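Local coordinates for protein fasciclin I (Drosophila melanogaster, PDB 1O70) that mediates neural cell adhesion as a GPI-anchored cell-surface glycoprotein, the piece here being its third and fourth FAS1 domains, at residues V198-G203 / V302-L307; D168-D173 / V288-V293. All coordinates share one frame; numbering follows the deposited sequence.

Contact 1. Residues V198-G203 / V302-L307; sequences VPRDKG and VIDYPL. With SO4 (sulfate ion), chain C.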
loop_
_atom_site.group_PDB
_atom_site.type_symbol
_atom_site.label_atom_id
_atom_site.label_comp_id
_atom_site.label_asym_id
_atom_site.label_seq_id
_atom_site.Cartn_x
_atom_site.Cartn_y
_atom_site.Cartn_z
ATOM N N VAL A 198 8.391 2.250 -5.569
ATOM C CA VAL A 198 9.079 1.018 -5.216
ATOM C C VAL A 198 8.814 -0.213 -6.072
ATOM O O VAL A 198 7.703 -0.731 -6.102
ATOM C CB VAL A 198 8.753 0.608 -3.775
ATOM C CG1 VAL A 198 9.474 -0.667 -3.439
ATOM C CG2 VAL A 198 9.133 1.720 -2.816
ATOM N N PRO A 199 9.839 -0.702 -6.784
ATOM C CA PRO A 199 9.616 -1.898 -7.601
ATOM C C PRO A 199 9.396 -3.087 -6.642
ATOM O O PRO A 199 10.106 -3.225 -5.648
ATOM C CB PRO A 199 10.919 -2.027 -8.388
ATOM C CG PRO A 199 11.399 -0.590 -8.498
ATOM C CD PRO A 199 11.134 -0.073 -7.108
ATOM N N ARG A 200 8.407 -3.930 -6.925
ATOM C CA ARG A 200 8.129 -5.084 -6.077
ATOM C C ARG A 200 9.183 -6.152 -6.352
ATOM O O ARG A 200 9.914 -6.061 -7.336
ATOM C CB ARG A 200 6.749 -5.651 -6.391
ATOM C CG ARG A 200 6.625 -6.105 -7.826
ATOM C CD ARG A 200 5.200 -6.444 -8.192
ATOM N NE ARG A 200 4.691 -7.555 -7.404
ATOM C CZ ARG A 200 3.587 -8.233 -7.702
ATOM N NH1 ARG A 200 2.875 -7.907 -8.779
ATOM N NH2 ARG A 200 3.194 -9.238 -6.929
ATOM N N ASP A 201 9.267 -7.165 -5.492
ATOM C CA ASP A 201 10.243 -8.231 -5.686
ATOM C C ASP A 201 10.143 -8.842 -7.092
ATOM O O ASP A 201 11.162 -8.972 -7.788
ATOM C CB ASP A 201 10.062 -9.312 -4.616
ATOM C CG ASP A 201 10.797 -8.982 -3.307
ATOM O OD1 ASP A 201 11.240 -7.814 -3.116
ATOM O OD2 ASP A 201 10.924 -9.896 -2.458
ATOM N N LYS A 202 8.929 -9.208 -7.514
ATOM C CA LYS A 202 8.711 -9.799 -8.844
ATOM C C LYS A 202 9.363 -8.914 -9.918
ATOM O O LYS A 202 9.892 -9.413 -10.915
ATOM C CB LYS A 202 7.215 -9.936 -9.133
ATOM C CG LYS A 202 6.892 -10.815 -10.341
ATOM C CD LYS A 202 5.415 -10.728 -10.741
ATOM C CE LYS A 202 4.455 -10.997 -9.571
ATOM N NZ LYS A 202 4.493 -12.392 -9.037
ATOM N N GLY A 203 9.312 -7.601 -9.701
ATOM C CA GLY A 203 9.918 -6.669 -10.630
ATOM C C GLY A 203 11.425 -6.855 -10.707
ATOM O O GLY A 203 11.967 -6.938 -11.808
ATOM N N VAL A 302 3.867 0.958 -5.323
ATOM C CA VAL A 302 4.554 -0.256 -5.745
ATOM C C VAL A 302 4.390 -0.479 -7.238
ATOM O O VAL A 302 3.276 -0.618 -7.746
ATOM C CB VAL A 302 4.044 -1.489 -4.988
ATOM C CG1 VAL A 302 4.805 -2.711 -5.454
ATOM C CG2 VAL A 302 4.229 -1.290 -3.492
ATOM N N ILE A 303 5.508 -0.512 -7.948
ATOM C CA ILE A 303 5.449 -0.700 -9.384
ATOM C C ILE A 303 5.867 -2.091 -9.847
ATOM O O ILE A 303 6.501 -2.836 -9.098
ATOM C CB ILE A 303 6.245 0.400 -10.089
ATOM C CG1 ILE A 303 7.726 0.320 -9.739
ATOM C CG2 ILE A 303 5.691 1.760 -9.642
ATOM C CD1 ILE A 303 8.554 1.401 -10.415
ATOM N N ASP A 304 5.481 -2.448 -11.070
ATOM C CA ASP A 304 5.757 -3.770 -11.641
ATOM C C ASP A 304 7.183 -3.991 -12.108
ATOM O O ASP A 304 7.660 -5.126 -12.152
ATOM C CB ASP A 304 4.833 -4.034 -12.830
ATOM C CG ASP A 304 3.496 -4.620 -12.424
ATOM O OD1 ASP A 304 2.537 -4.470 -13.215
ATOM O OD2 ASP A 304 3.396 -5.261 -11.347
ATOM N N TYR A 305 7.853 -2.907 -12.472
ATOM C CA TYR A 305 9.211 -2.993 -12.983
ATOM C C TYR A 305 9.923 -1.696 -12.627
ATOM O O TYR A 305 9.322 -0.621 -12.642
ATOM C CB TYR A 305 9.166 -3.175 -14.505
ATOM C CG TYR A 305 10.463 -3.635 -15.140
ATOM C CD1 TYR A 305 10.877 -4.966 -15.038
ATOM C CD2 TYR A 305 11.291 -2.734 -15.831
ATOM C CE1 TYR A 305 12.081 -5.391 -15.606
ATOM C CE2 TYR A 305 12.501 -3.153 -16.401
ATOM C CZ TYR A 305 12.888 -4.481 -16.282
ATOM O OH TYR A 305 14.091 -4.906 -16.811
ATOM N N PRO A 306 11.218 -1.779 -12.307
ATOM C CA PRO A 306 12.007 -0.597 -11.942
ATOM C C PRO A 306 12.276 0.342 -13.119
ATOM O O PRO A 306 12.343 -0.098 -14.263
ATOM C CB PRO A 306 13.287 -1.210 -11.382
ATOM C CG PRO A 306 13.428 -2.465 -12.185
ATOM C CD PRO A 306 12.031 -3.004 -12.227
ATOM N N LEU A 307 12.394 1.636 -12.840
ATOM C CA LEU A 307 12.684 2.604 -13.892
ATOM C C LEU A 307 14.117 2.337 -14.351
ATOM O O LEU A 307 15.059 2.925 -13.823
ATOM C CB LEU A 307 12.566 4.025 -13.345
ATOM C CG LEU A 307 11.175 4.354 -12.814
ATOM C CD1 LEU A 307 11.193 5.687 -12.096
ATOM C CD2 LEU A 307 10.177 4.361 -13.967
HETATM S S SO4 C . 6.134 -10.182 -5.062
HETATM O O1 SO4 C . 6.181 -9.940 -3.624
HETATM O O2 SO4 C . 6.604 -8.977 -5.764
HETATM O O3 SO4 C . 6.996 -11.315 -5.428
HETATM O O4 SO4 C . 4.739 -10.473 -5.449
#
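Strands 193-199 and 298-303 are parallel neighbours in the mixed sheet of the fourth FAS1 domain, and V198 and P199 meet V302 and I303 where both strands end. V198 pairs with V302 and P199 with I303. I303 N donates to V198 O at 2.9 Å. R200 N donates to I303 O at 3.1 Å. P199 has no N-H to give, and its CA makes a CA-H...O contact with the same I303 O.

V198 and V302 lie on one face of the sheet, P199 and I303 on the other. On the side of P199 and I303, CG of P199 sits 3.5 Å from CB of P306, the two rings crossing obliquely. The CD1 end of I303 comes to the same CG of P199. CG1 of V302 meets CB of R200.

Beyond the strands the chain turns into helix 201-210, with R200 at the N-cap position. G203, in the first turn, packs its CA against D304 O. P306 also packs on W204 and T207 of this helix.

R200 has its CG between the backbone N and the carbonyl carbon (chi1 60°), which sets CG against I303 O and sulfate O2, both at 3.5 Å. The R200 and D304 side chains lie side by side and point the same way. OD2 of D304 stands at the guanidinium edge, near its plane, and the guanidinium and carboxylate planes are 22° apart. The salt bridge from R200 NH1 to D304 OD2 is long, at 3.7 Å. A sulfate, probably from the crystallisation liquor, takes a bond from R200 NE to its O2 at 2.9 Å. The backbone N of K202 donates to the same sulfate O2 at 2.9 Å and nearly straight, 175° at the hydrogen.

Contact 2. Residues D168-D173 / V288-V293; sequences DPMMSD and VYRPDV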
loop_
_atom_site.group_PDB
_atom_site.type_symbol
_atom_site.label_atom_id
_atom_site.label_comp_id
_atom_site.label_asym_id
_atom_site.label_seq_id
_atom_site.Cartn_x
_atom_site.Cartn_y
_atom_site.Cartn_z
ATOM N N ASP A 168 7.410 -4.770 4.865
ATOM C CA ASP A 168 6.624 -5.309 3.747
ATOM C C ASP A 168 7.443 -6.304 2.913
ATOM O O ASP A 168 8.348 -5.911 2.169
ATOM C CB ASP A 168 6.153 -4.164 2.843
ATOM C CG ASP A 168 5.019 -4.573 1.905
ATOM O OD1 ASP A 168 5.042 -5.702 1.361
ATOM O OD2 ASP A 168 4.104 -3.749 1.691
ATOM N N PRO A 169 7.108 -7.604 2.989
ATOM C CA PRO A 169 7.860 -8.610 2.222
ATOM C C PRO A 169 7.925 -8.338 0.720
ATOM O O PRO A 169 8.874 -8.744 0.037
ATOM C CB PRO A 169 7.110 -9.915 2.505
ATOM C CG PRO A 169 6.340 -9.637 3.762
ATOM C CD PRO A 169 5.917 -8.207 3.607
ATOM N N MET A 170 6.904 -7.661 0.211
ATOM C CA MET A 170 6.827 -7.361 -1.211
ATOM C C MET A 170 7.895 -6.368 -1.664
ATOM O O MET A 170 8.257 -6.323 -2.844
ATOM C CB MET A 170 5.445 -6.812 -1.538
ATOM C CG MET A 170 5.108 -6.982 -2.990
ATOM S SD MET A 170 3.386 -6.666 -3.339
ATOM C CE MET A 170 3.534 -4.975 -3.732
ATOM N N MET A 171 8.399 -5.601 -0.702
ATOM C CA MET A 171 9.406 -4.581 -0.934
ATOM C C MET A 171 10.801 -5.023 -0.523
ATOM O O MET A 171 11.743 -4.248 -0.644
ATOM C CB MET A 171 9.023 -3.304 -0.163
ATOM C CG MET A 171 7.679 -2.678 -0.602
ATOM S SD MET A 171 7.215 -1.220 0.362
ATOM C CE MET A 171 5.532 -0.914 -0.153
ATOM N N SER A 172 10.935 -6.271 -0.079
ATOM C CA SER A 172 12.213 -6.802 0.397
ATOM C C SER A 172 13.445 -6.531 -0.477
ATOM O O SER A 172 14.508 -6.183 0.054
ATOM C CB SER A 172 12.096 -8.310 0.659
ATOM O OG SER A 172 12.465 -9.078 -0.482
ATOM N N ASP A 173 13.315 -6.675 -1.796
ATOM C CA ASP A 173 14.449 -6.426 -2.682
ATOM C C ASP A 173 14.827 -4.950 -2.705
ATOM O O ASP A 173 15.984 -4.582 -2.478
ATOM C CB ASP A 173 14.144 -6.903 -4.107
ATOM C CG ASP A 173 14.278 -8.405 -4.259
ATOM O OD1 ASP A 173 14.763 -9.055 -3.327
ATOM O OD2 ASP A 173 13.902 -8.950 -5.310
ATOM N N VAL A 288 1.275 0.244 -12.118
ATOM C CA VAL A 288 1.399 0.530 -10.699
ATOM C C VAL A 288 0.601 -0.574 -9.991
ATOM O O VAL A 288 -0.625 -0.565 -10.008
ATOM C CB VAL A 288 0.804 1.924 -10.359
ATOM C CG1 VAL A 288 0.985 2.223 -8.878
ATOM C CG2 VAL A 288 1.471 2.999 -11.196
ATOM N N TYR A 289 1.306 -1.530 -9.389
ATOM C CA TYR A 289 0.672 -2.658 -8.706
ATOM C C TYR A 289 -0.078 -2.280 -7.424
ATOM O O TYR A 289 -1.206 -2.716 -7.210
ATOM C CB TYR A 289 1.717 -3.730 -8.399
ATOM C CG TYR A 289 1.141 -4.986 -7.805
ATOM C CD1 TYR A 289 0.238 -5.770 -8.524
ATOM C CD2 TYR A 289 1.484 -5.385 -6.515
ATOM C CE1 TYR A 289 -0.317 -6.926 -7.968
ATOM C CE2 TYR A 289 0.935 -6.541 -5.951
ATOM C CZ TYR A 289 0.035 -7.304 -6.684
ATOM O OH TYR A 289 -0.517 -8.438 -6.127
ATOM N N ARG A 290 0.550 -1.500 -6.555
ATOM C CA ARG A 290 -0.111 -1.053 -5.332
ATOM C C ARG A 290 0.056 0.459 -5.290
ATOM O O ARG A 290 1.133 0.976 -4.959
ATOM C CB ARG A 290 0.536 -1.671 -4.090
ATOM C CG ARG A 290 0.108 -3.095 -3.782
ATOM C CD ARG A 290 1.005 -3.699 -2.734
ATOM N NE ARG A 290 1.001 -2.923 -1.499
ATOM C CZ ARG A 290 1.969 -2.984 -0.591
ATOM N NH1 ARG A 290 3.018 -3.783 -0.795
ATOM N NH2 ARG A 290 1.887 -2.250 0.512
ATOM N N PRO A 291 -0.991 1.190 -5.669
ATOM C CA PRO A 291 -0.877 2.644 -5.638
ATOM C C PRO A 291 -1.218 3.197 -4.269
ATOM O O PRO A 291 -1.935 2.575 -3.483
ATOM C CB PRO A 291 -1.908 3.077 -6.658
ATOM C CG PRO A 291 -3.000 2.077 -6.418
ATOM C CD PRO A 291 -2.210 0.777 -6.385
ATOM N N ASP A 292 -0.689 4.372 -3.986
ATOM C CA ASP A 292 -1.009 5.053 -2.752
ATOM C C ASP A 292 -0.822 4.296 -1.447
ATOM O O ASP A 292 -1.731 4.263 -0.628
ATOM C CB ASP A 292 -2.452 5.548 -2.860
ATOM C CG ASP A 292 -2.712 6.268 -4.182
ATOM O OD1 ASP A 292 -1.892 7.139 -4.542
ATOM O OD2 ASP A 292 -3.713 5.969 -4.868
ATOM N N VAL A 293 0.343 3.696 -1.238
ATOM C CA VAL A 293 0.584 3.002 0.017
ATOM C C VAL A 293 1.056 4.105 0.960
ATOM O O VAL A 293 2.248 4.346 1.097
ATOM C CB VAL A 293 1.673 1.911 -0.152
ATOM C CG1 VAL A 293 1.993 1.261 1.195
ATOM C CG2 VAL A 293 1.188 0.846 -1.152
#
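OD2 of D168 is gripped by two nitrogens of R290. NH1 lies 2.7 Å from OD2, on the syn side of the carboxylate but tilted 29° out of its plane. NH2 lies 2.9 Å from OD2, nearly along its C-O axis. The two side chains meet tip to tip, with their planes 28° apart, and OD2 stands at the guanidinium edge. The other carboxylate oxygen, D168 OD1, accepts from M170 N at 2.9 Å and closes an Asx turn. This bond ties the carboxylate to its own backbone and limits its rotation. R290 NH2 also forms a salt bridge with E127 of the third FAS1 domain, a second acidic partner.

R290 lies in the corner of strand 284-295. Y289 and R290 both face V302 of the neighbouring strand, which makes a classic beta bulge. D168 follows helix 161-167, and the short 3-10 segment 169-171 leads on to helix 172-177. The contact thus joins this connection to the bulge.

Two methionines pack beside the ion pair. M170 SD makes a Met-aromatic contact at the edge of the Y289 ring, 4.8 Å from its centroid. M171 is extended beyond CG. Its CE lies 3.9 Å from R290 NH1 and 4.4 Å from V293 CG1. An alanine at R290 would probably leave the carboxylates of D168 and E127 without this counter-charge, and M171 CE without the guanidinium it packs on.

Contacts 1 and 2 lie in the same FAS1 domain, their centres about 8 Å apart. Strands 298-303 and 284-295 are neighbours in one sheet, so the second segments of both contacts share it. The first segments also touch. D201 OD2 is 2.6 Å from S172 OG and D201 OD1 is 2.7 Å from D173 N, both probable hydrogen bonds at the start of helix 172-177. R200 of contact 1 makes a cation-pi contact with Y289 of contact 2. V302 packs on both M170 and M171. The sulfate bound at R200 also lies near the side chain of M170, about 3 Å between nearest atoms, so it borders both contacts.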